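Alpha/beta hydrolase fold-3 domain-containing protein (Enterococcus faecalis, PDB 2QRU) is of unknown function but has the alpha/beta hydrolase fold and is probably a hydrolase. Local coordinates at residues N129-T134 with S219-V224; A156-T161 with L170-L175. All blocks are in the same frame, centred on the assembly; numbering follows the deposited sequence. Where two conformers were deposited one is given.

Contact 1. Residues N129-T134 with S219-V224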
ATOM      1  N   ASN A 129       5.437  -2.938  -5.847  1.00 24.03           N
ATOM      2  CA  ASN A 129       5.632  -2.889  -4.405  1.00 23.58           C
ATOM      3  C   ASN A 129       6.724  -1.876  -4.033  1.00 23.83           C
ATOM      4  O   ASN A 129       7.891  -2.083  -4.380  1.00 24.62           O
ATOM      5  CB  ASN A 129       6.124  -4.254  -3.923  1.00 25.06           C
ATOM      6  CG  ASN A 129       6.551  -4.204  -2.490  1.00 24.29           C
ATOM      7  OD1 ASN A 129       5.783  -3.767  -1.647  1.00 26.05           O
ATOM      8  ND2 ASN A 129       7.768  -4.653  -2.204  1.00 23.48           N
ATOM      9  N   PHE A 130       6.334  -0.825  -3.324  1.00 23.39           N
ATOM     10  CA  PHE A 130       7.276   0.093  -2.664  1.00 22.48           C
ATOM     11  C   PHE A 130       7.350  -0.304  -1.204  1.00 22.64           C
ATOM     12  O   PHE A 130       6.438   0.034  -0.429  1.00 22.97           O
ATOM     13  CB  PHE A 130       6.788   1.528  -2.824  1.00 23.50           C
ATOM     14  CG  PHE A 130       7.061   2.070  -4.186  1.00 22.37           C
ATOM     15  CD1 PHE A 130       8.307   2.674  -4.452  1.00 23.17           C
ATOM     16  CD2 PHE A 130       6.108   2.016  -5.170  1.00 22.94           C
ATOM     17  CE1 PHE A 130       8.598   3.178  -5.748  1.00 24.01           C
ATOM     18  CE2 PHE A 130       6.371   2.515  -6.450  1.00 25.54           C
ATOM     19  CZ  PHE A 130       7.606   3.097  -6.754  1.00 23.13           C
ATOM     20  N   TYR A 131       8.403  -1.068  -0.858  1.00 23.53           N
ATOM     21  CA  TYR A 131       8.777  -1.392   0.535  1.00 24.29           C
ATOM     22  C   TYR A 131       7.596  -1.867   1.424  1.00 24.56           C
ATOM     23  O   TYR A 131       7.446  -1.480   2.594  1.00 26.30           O
ATOM     24  CB  TYR A 131       9.615  -0.266   1.164  1.00 24.56           C
ATOM     25  CG  TYR A 131       9.156   1.144   0.853  1.00 23.49           C
ATOM     26  CD1 TYR A 131       8.136   1.747   1.578  1.00 25.06           C
ATOM     27  CD2 TYR A 131       9.744   1.872  -0.189  1.00 25.25           C
ATOM     28  CE1 TYR A 131       7.717   3.068   1.293  1.00 23.72           C
ATOM     29  CE2 TYR A 131       9.317   3.178  -0.497  1.00 23.70           C
ATOM     30  CZ  TYR A 131       8.312   3.764   0.240  1.00 26.10           C
ATOM     31  OH  TYR A 131       7.954   5.099  -0.060  1.00 23.07           O
ATOM     32  N   GLY A 132       6.788  -2.747   0.828  1.00 24.02           N
ATOM     33  CA  GLY A 132       5.727  -3.433   1.587  1.00 23.39           C
ATOM     34  C   GLY A 132       6.266  -4.697   2.262  1.00 23.72           C
ATOM     35  O   GLY A 132       7.485  -4.884   2.453  1.00 22.30           O
ATOM     36  N   TYR A 133       5.326  -5.591   2.590  1.00 24.05           N
ATOM     37  CA  TYR A 133       5.631  -6.790   3.367  1.00 23.91           C
ATOM     38  C   TYR A 133       4.550  -7.831   3.163  1.00 24.62           C
ATOM     39  O   TYR A 133       3.449  -7.491   2.700  1.00 24.31           O
ATOM     40  CB  TYR A 133       5.821  -6.432   4.828  1.00 25.18           C
ATOM     41  CG  TYR A 133       4.903  -5.376   5.393  1.00 24.99           C
ATOM     42  CD1 TYR A 133       5.248  -4.008   5.326  1.00 25.39           C
ATOM     43  CD2 TYR A 133       3.713  -5.732   6.063  1.00 27.24           C
ATOM     44  CE1 TYR A 133       4.409  -3.014   5.875  1.00 26.17           C
ATOM     45  CE2 TYR A 133       2.883  -4.742   6.590  1.00 27.27           C
ATOM     46  CZ  TYR A 133       3.250  -3.398   6.522  1.00 27.62           C
ATOM     47  OH  TYR A 133       2.451  -2.410   7.076  1.00 26.56           O
ATOM     48  N   THR A 134       4.864  -9.091   3.523  1.00 24.75           N
ATOM     49  CA  THR A 134       4.016 -10.225   3.175  1.00 25.76           C
ATOM     50  C   THR A 134       3.393 -10.834   4.448  1.00 25.82           C
ATOM     51  O   THR A 134       2.526 -11.699   4.362  1.00 26.72           O
ATOM     52  CB  THR A 134       4.852 -11.329   2.473  1.00 26.63           C
ATOM     53  OG1 THR A 134       6.028 -11.578   3.253  1.00 26.01           O
ATOM     54  CG2 THR A 134       5.253 -10.903   1.049  1.00 28.76           C
ATOM     55  N   SER A 219      17.983  -0.588   1.523  1.00 25.31           N
ATOM     56  CA  SER A 219      18.809  -1.416   2.429  1.00 26.47           C
ATOM     57  C   SER A 219      18.831  -0.895   3.857  1.00 27.16           C
ATOM     58  O   SER A 219      18.926  -1.681   4.811  1.00 28.12           O
ATOM     59  CB  SER A 219      20.243  -1.534   1.909  1.00 27.28           C
ATOM     60  OG  SER A 219      20.920  -0.273   1.840  1.00 28.87           O
ATOM     61  N   SER A 220      18.682   0.422   3.982  1.00 25.41           N
ATOM     62  CA  SER A 220      18.729   1.131   5.264  1.00 25.58           C
ATOM     63  C   SER A 220      17.366   1.304   5.933  1.00 24.69           C
ATOM     64  O   SER A 220      17.239   1.972   6.955  1.00 24.42           O
ATOM     65  CB  SER A 220      19.367   2.495   5.027  1.00 25.68           C
ATOM     66  OG  SER A 220      20.749   2.341   4.801  1.00 29.81           O
ATOM     67  N   ASP A 221      16.336   0.677   5.350  1.00 24.05           N
ATOM     68  CA  ASP A 221      15.000   0.711   5.924  1.00 24.47           C
ATOM     69  C   ASP A 221      14.983   0.162   7.360  1.00 25.16           C
ATOM     70  O   ASP A 221      15.224  -1.035   7.582  1.00 23.91           O
ATOM     71  CB  ASP A 221      14.058  -0.129   5.054  1.00 24.67           C
ATOM     72  CG  ASP A 221      12.584   0.178   5.295  1.00 25.66           C
ATOM     73  OD1 ASP A 221      12.235   0.514   6.471  1.00 26.70           O
ATOM     74  OD2 ASP A 221      11.794   0.044   4.312  1.00 24.23           O
ATOM     75  N   GLU A 222      14.630   1.034   8.306  1.00 25.02           N
ATOM     76  CA  GLU A 222      14.536   0.663   9.728  1.00 26.61           C
ATOM     77  C   GLU A 222      13.116   0.314  10.175  1.00 26.56           C
ATOM     78  O   GLU A 222      12.932  -0.168  11.307  1.00 27.86           O
ATOM     79  CB  GLU A 222      15.004   1.843  10.588  1.00 26.67           C
ATOM     80  CG  GLU A 222      16.359   2.373  10.192  1.00 31.58           C
ATOM     81  CD  GLU A 222      17.440   1.931  11.131  1.00 38.83           C
ATOM     82  OE1 GLU A 222      17.439   0.737  11.510  1.00 43.58           O
ATOM     83  OE2 GLU A 222      18.286   2.776  11.492  1.00 38.97           O
ATOM     84  N   GLU A 223      12.135   0.544   9.302  0.50 25.89           N
ATOM     85  CA  GLU A 223      10.713   0.331   9.624  0.50 25.90           C
ATOM     86  C   GLU A 223      10.155  -1.021   9.127  0.50 26.20           C
ATOM     87  O   GLU A 223       9.308  -1.627   9.787  0.50 25.58           O
ATOM     88  CB  GLU A 223       9.882   1.503   9.084  0.50 26.15           C
ATOM     89  CG  GLU A 223      10.418   2.874   9.504  0.50 26.51           C
ATOM     90  CD  GLU A 223       9.508   4.027   9.135  0.50 25.85           C
ATOM     91  OE1 GLU A 223       8.284   3.827   9.066  0.50 25.36           O
ATOM     92  OE2 GLU A 223      10.023   5.152   8.931  0.50 27.38           O
ATOM     93  N   VAL A 224      10.628  -1.478   7.966  1.00 25.53           N
ATOM     94  CA  VAL A 224      10.302  -2.793   7.422  1.00 26.03           C
ATOM     95  C   VAL A 224      11.610  -3.415   6.912  1.00 25.38           C
ATOM     96  O   VAL A 224      12.297  -2.783   6.096  1.00 25.38           O
ATOM     97  CB  VAL A 224       9.322  -2.652   6.206  1.00 26.41           C
ATOM     98  CG1 VAL A 224       9.013  -4.023   5.572  1.00 26.03           C
ATOM     99  CG2 VAL A 224       8.041  -1.887   6.600  1.00 26.31           C
TER
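Val-224 sets its two methyls against the tyrosine-rich turn that follows strand 127-130. CG2 lies 3.7 Å from Tyr-133 CD1 and also nears CE1 of that ring, while CG1 sits against CD1 and reaches Gly-132 O at 3.6 Å; the two side chains cross at about a right angle. CG1 is anti to the backbone N (chi1 177°), which places CG2 beside that N, and both branches come to CD1 from the same side. The Tyr-133 ring meets Tyr-108 and Phe-138 beyond the contact. Tyr-131 approaches Asp-221 through its methylene, CB standing 3.8 Å from OD2, whereas its ring leads away and OH bonds to Asp-250 and Leu-252. No hydrogen bond joins the segments, and Tyr-131 O is buried here without a partner. Asp-221 is held from its own loop: OD1 accepts from Glu-223 N (2.8 Å), nearly along the C-O axis, and from Val-224 N (3.0 Å), which stands above the carboxylate plane. The first bond makes an Asx turn. Asn-129 OD1 accepts from Gly-132 N, three residues on (2.9 Å), an Asx motif like that of Val-224 N. With OD1 gripped twice, OD2 is presented to His-249 ND1, consistent with the acid of a Ser-104, His-249, Asp-221 triad on an alpha/beta hydrolase scaffold.

Contact 2. Residues A156-T161 with L170-L175; sequences AAIDQT and LSRYLL
Ile-158 lays its side chain over the turn that leads into helix 173-181, with Arg-172 and Leu-175 as its main partners. Its CD1 is anti to CA (chi2 174°) and reaches Ser-171 O at 3.4 Å and Leu-175 CB at 3.9 Å. Ile-158 and Leu-175 slide past each other in opposite directions, and Leu-175 CD2 comes back toward the other branch, CG2, at 4.0 Å. That CG2 also lies 3.8 Å from both CG and NH1 of Arg-172, whose chain crosses the isoleucine obliquely. The arginine chain bends at chi3, and NH1 donates to the backbone O of Asp-159 at 2.9 Å. The oxygen lies at the edge of the guanidinium, close to its plane, and the donor comes nearly straight on to the carbonyl oxygen (C=O...N 169°). The Asp-159 carboxylate has a different task: OD1 accepts from Thr-161 N at 3.1 Å, closing an Asx turn, while OD2 takes Lys-162 N. Gln-160 reaches over with an extended chain, and its NE2 touches Leu-175 CD1 at 3.6 Å, the two side chains again crossing at a slant. Arg-172 is held from further sides, NE by Ile-39 O and NH2 by Ala-69 O and Asn-71 OD1, so the buried guanidinium links three pieces of loop. The type I turn from Leu-170 to Tyr-173 opens into helix 173-181, whose first turn carries Leu-175 against Ile-158 and Gln-160; Phe-188 of helix 185-189 touches both Leu-175 and Gln-160, and Pro-70 touches Gln-160 and Arg-172.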
ATOM      1  N   ALA A 156      -4.426  12.197  22.590  1.00 34.24           N
ATOM      2  CA  ALA A 156      -5.740  12.147  23.247  1.00 33.94           C
ATOM      3  C   ALA A 156      -6.886  12.598  22.334  1.00 33.72           C
ATOM      4  O   ALA A 156      -8.008  12.030  22.405  1.00 34.25           O
ATOM      5  CB  ALA A 156      -5.727  12.978  24.550  1.00 33.61           C
ATOM      6  N   ALA A 157      -6.594  13.608  21.478  1.00 33.09           N
ATOM      7  CA  ALA A 157      -7.617  14.183  20.608  1.00 33.14           C
ATOM      8  C   ALA A 157      -7.939  13.360  19.348  1.00 32.98           C
ATOM      9  O   ALA A 157      -8.839  13.720  18.582  1.00 33.41           O
ATOM     10  CB  ALA A 157      -7.236  15.619  20.227  1.00 33.13           C
ATOM     11  N   ILE A 158      -7.204  12.275  19.112  1.00 32.02           N
ATOM     12  CA  ILE A 158      -7.416  11.475  17.894  1.00 31.99           C
ATOM     13  C   ILE A 158      -8.477  10.403  18.149  1.00 31.51           C
ATOM     14  O   ILE A 158      -8.328   9.583  19.056  1.00 32.22           O
ATOM     15  CB  ILE A 158      -6.119  10.812  17.411  1.00 31.28           C
ATOM     16  CG1 ILE A 158      -5.034  11.863  17.148  1.00 31.95           C
ATOM     17  CG2 ILE A 158      -6.390  10.001  16.143  1.00 30.91           C
ATOM     18  CD1 ILE A 158      -3.656  11.287  16.806  1.00 32.39           C
ATOM     19  N   ASP A 159      -9.539  10.408  17.349  1.00 30.71           N
ATOM     20  CA  ASP A 159     -10.621   9.455  17.554  1.00 30.35           C
ATOM     21  C   ASP A 159     -10.221   8.037  17.157  1.00 29.93           C
ATOM     22  O   ASP A 159      -9.688   7.815  16.045  1.00 29.32           O
ATOM     23  CB  ASP A 159     -11.871   9.841  16.765  1.00 30.55           C
ATOM     24  CG  ASP A 159     -12.927   8.748  16.818  1.00 31.58           C
ATOM     25  OD1 ASP A 159     -13.412   8.442  17.931  1.00 31.72           O
ATOM     26  OD2 ASP A 159     -13.230   8.156  15.764  1.00 33.21           O
ATOM     27  N   GLN A 160     -10.506   7.091  18.056  1.00 29.63           N
ATOM     28  CA  GLN A 160     -10.234   5.663  17.815  1.00 29.73           C
ATOM     29  C   GLN A 160     -11.516   4.827  17.625  1.00 29.54           C
ATOM     30  O   GLN A 160     -11.441   3.613  17.411  1.00 30.09           O
ATOM     31  CB  GLN A 160      -9.399   5.068  18.961  1.00 29.71           C
ATOM     32  CG  GLN A 160      -8.041   5.729  19.174  1.00 29.66           C
ATOM     33  CD  GLN A 160      -7.228   5.069  20.274  1.00 28.93           C
ATOM     34  OE1 GLN A 160      -7.320   3.864  20.506  1.00 29.04           O
ATOM     35  NE2 GLN A 160      -6.412   5.861  20.953  1.00 29.89           N
ATOM     36  N   THR A 161     -12.671   5.484  17.682  0.50 29.82           N
ATOM     37  CA  THR A 161     -13.949   4.780  17.721  0.50 29.93           C
ATOM     38  C   THR A 161     -14.587   4.573  16.349  0.50 29.70           C
ATOM     39  O   THR A 161     -14.823   3.425  15.939  0.50 30.15           O
ATOM     40  CB  THR A 161     -14.947   5.512  18.641  0.50 29.91           C
ATOM     41  OG1 THR A 161     -14.296   5.833  19.879  0.50 30.60           O
ATOM     42  CG2 THR A 161     -16.169   4.642  18.901  0.50 30.76           C
ATOM     43  N   LEU A 170      -2.582  13.788   7.635  1.00 28.59           N
ATOM     44  CA  LEU A 170      -1.693  12.942   8.434  1.00 28.02           C
ATOM     45  C   LEU A 170      -1.799  13.213   9.940  1.00 28.31           C
ATOM     46  O   LEU A 170      -0.814  13.122  10.676  1.00 28.33           O
ATOM     47  CB  LEU A 170      -0.234  13.048   7.946  1.00 28.45           C
ATOM     48  CG  LEU A 170      -0.018  13.101   6.424  1.00 29.47           C
ATOM     49  CD1 LEU A 170       1.461  13.073   6.040  1.00 30.74           C
ATOM     50  CD2 LEU A 170      -0.751  11.964   5.742  1.00 28.11           C
ATOM     51  N   SER A 171      -3.006  13.542  10.393  1.00 27.82           N
ATOM     52  CA  SER A 171      -3.229  13.895  11.780  1.00 28.58           C
ATOM     53  C   SER A 171      -3.089  12.685  12.716  1.00 28.45           C
ATOM     54  O   SER A 171      -2.832  12.838  13.910  1.00 28.31           O
ATOM     55  CB  SER A 171      -4.607  14.541  11.942  1.00 28.98           C
ATOM     56  OG  SER A 171      -5.634  13.582  11.764  1.00 30.50           O
ATOM     57  N   ARG A 172      -3.239  11.483  12.159  1.00 28.58           N
ATOM     58  CA  ARG A 172      -3.164  10.264  12.965  1.00 28.68           C
ATOM     59  C   ARG A 172      -1.732   9.708  13.015  1.00 29.37           C
ATOM     60  O   ARG A 172      -1.489   8.639  13.596  1.00 28.22           O
ATOM     61  CB  ARG A 172      -4.152   9.219  12.435  1.00 28.66           C
ATOM     62  CG  ARG A 172      -5.627   9.673  12.414  1.00 27.37           C
ATOM     63  CD  ARG A 172      -6.476   8.720  11.556  1.00 29.00           C
ATOM     64  NE  ARG A 172      -6.443   7.359  12.085  1.00 26.28           N
ATOM     65  CZ  ARG A 172      -7.213   6.914  13.086  1.00 26.32           C
ATOM     66  NH1 ARG A 172      -8.112   7.716  13.643  1.00 27.10           N
ATOM     67  NH2 ARG A 172      -7.098   5.653  13.524  1.00 28.10           N
ATOM     68  N   TYR A 173      -0.792  10.443  12.407  1.00 29.28           N
ATOM     69  CA  TYR A 173       0.630  10.056  12.390  1.00 30.12           C
ATOM     70  C   TYR A 173       1.172   9.737  13.801  1.00 29.71           C
ATOM     71  O   TYR A 173       1.844   8.717  14.017  1.00 29.52           O
ATOM     72  CB  TYR A 173       1.466  11.150  11.690  1.00 31.39           C
ATOM     73  CG  TYR A 173       2.959  11.028  11.887  1.00 32.93           C
ATOM     74  CD1 TYR A 173       3.582  11.610  13.002  1.00 35.03           C
ATOM     75  CD2 TYR A 173       3.751  10.333  10.966  1.00 33.93           C
ATOM     76  CE1 TYR A 173       4.949  11.497  13.197  1.00 36.08           C
ATOM     77  CE2 TYR A 173       5.123  10.225  11.141  1.00 35.10           C
ATOM     78  CZ  TYR A 173       5.711  10.806  12.253  1.00 36.59           C
ATOM     79  OH  TYR A 173       7.068  10.694  12.442  1.00 38.40           O
ATOM     80  N   LEU A 174       0.863  10.598  14.767  1.00 29.04           N
ATOM     81  CA  LEU A 174       1.342  10.384  16.135  1.00 29.07           C
ATOM     82  C   LEU A 174       0.747   9.143  16.796  1.00 28.87           C
ATOM     83  O   LEU A 174       1.391   8.534  17.654  1.00 28.30           O
ATOM     84  CB  LEU A 174       1.098  11.620  17.023  1.00 29.04           C
ATOM     85  CG  LEU A 174       1.926  12.863  16.694  1.00 30.64           C
ATOM     86  CD1 LEU A 174       1.819  13.930  17.763  1.00 32.27           C
ATOM     87  CD2 LEU A 174       3.385  12.492  16.420  1.00 33.70           C
ATOM     88  N   LEU A 175      -0.481   8.789  16.426  1.00 28.76           N
ATOM     89  CA  LEU A 175      -1.140   7.631  17.036  1.00 28.80           C
ATOM     90  C   LEU A 175      -0.386   6.366  16.641  1.00 28.79           C
ATOM     91  O   LEU A 175      -0.166   5.461  17.457  1.00 28.11           O
ATOM     92  CB  LEU A 175      -2.611   7.546  16.607  1.00 28.92           C
ATOM     93  CG  LEU A 175      -3.471   6.471  17.294  1.00 28.07           C
ATOM     94  CD1 LEU A 175      -3.618   6.712  18.791  1.00 27.09           C
ATOM     95  CD2 LEU A 175      -4.834   6.401  16.625  1.00 28.88           C
TER

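How the contacts relate
From the N terminus the chain lays down the sheet as far as strand 127-130, and residues 131-134 run on from its end to form the first half of contact 1. The long excursion that follows holds contact 2, a short loop closed between 156-161 and 170-175 just as helix 173-181 begins. Helices 185-189 and 204-208 come next, then strand 213-218, beside strand 127-130 in the sheet, and the loop 219-224 completes contact 1. Contact 2 is thus nested within contact 1. Their centres are 24 Å apart and they do not touch: one joins the loops that follow two adjacent strands, the other fastens a loop to a helix start.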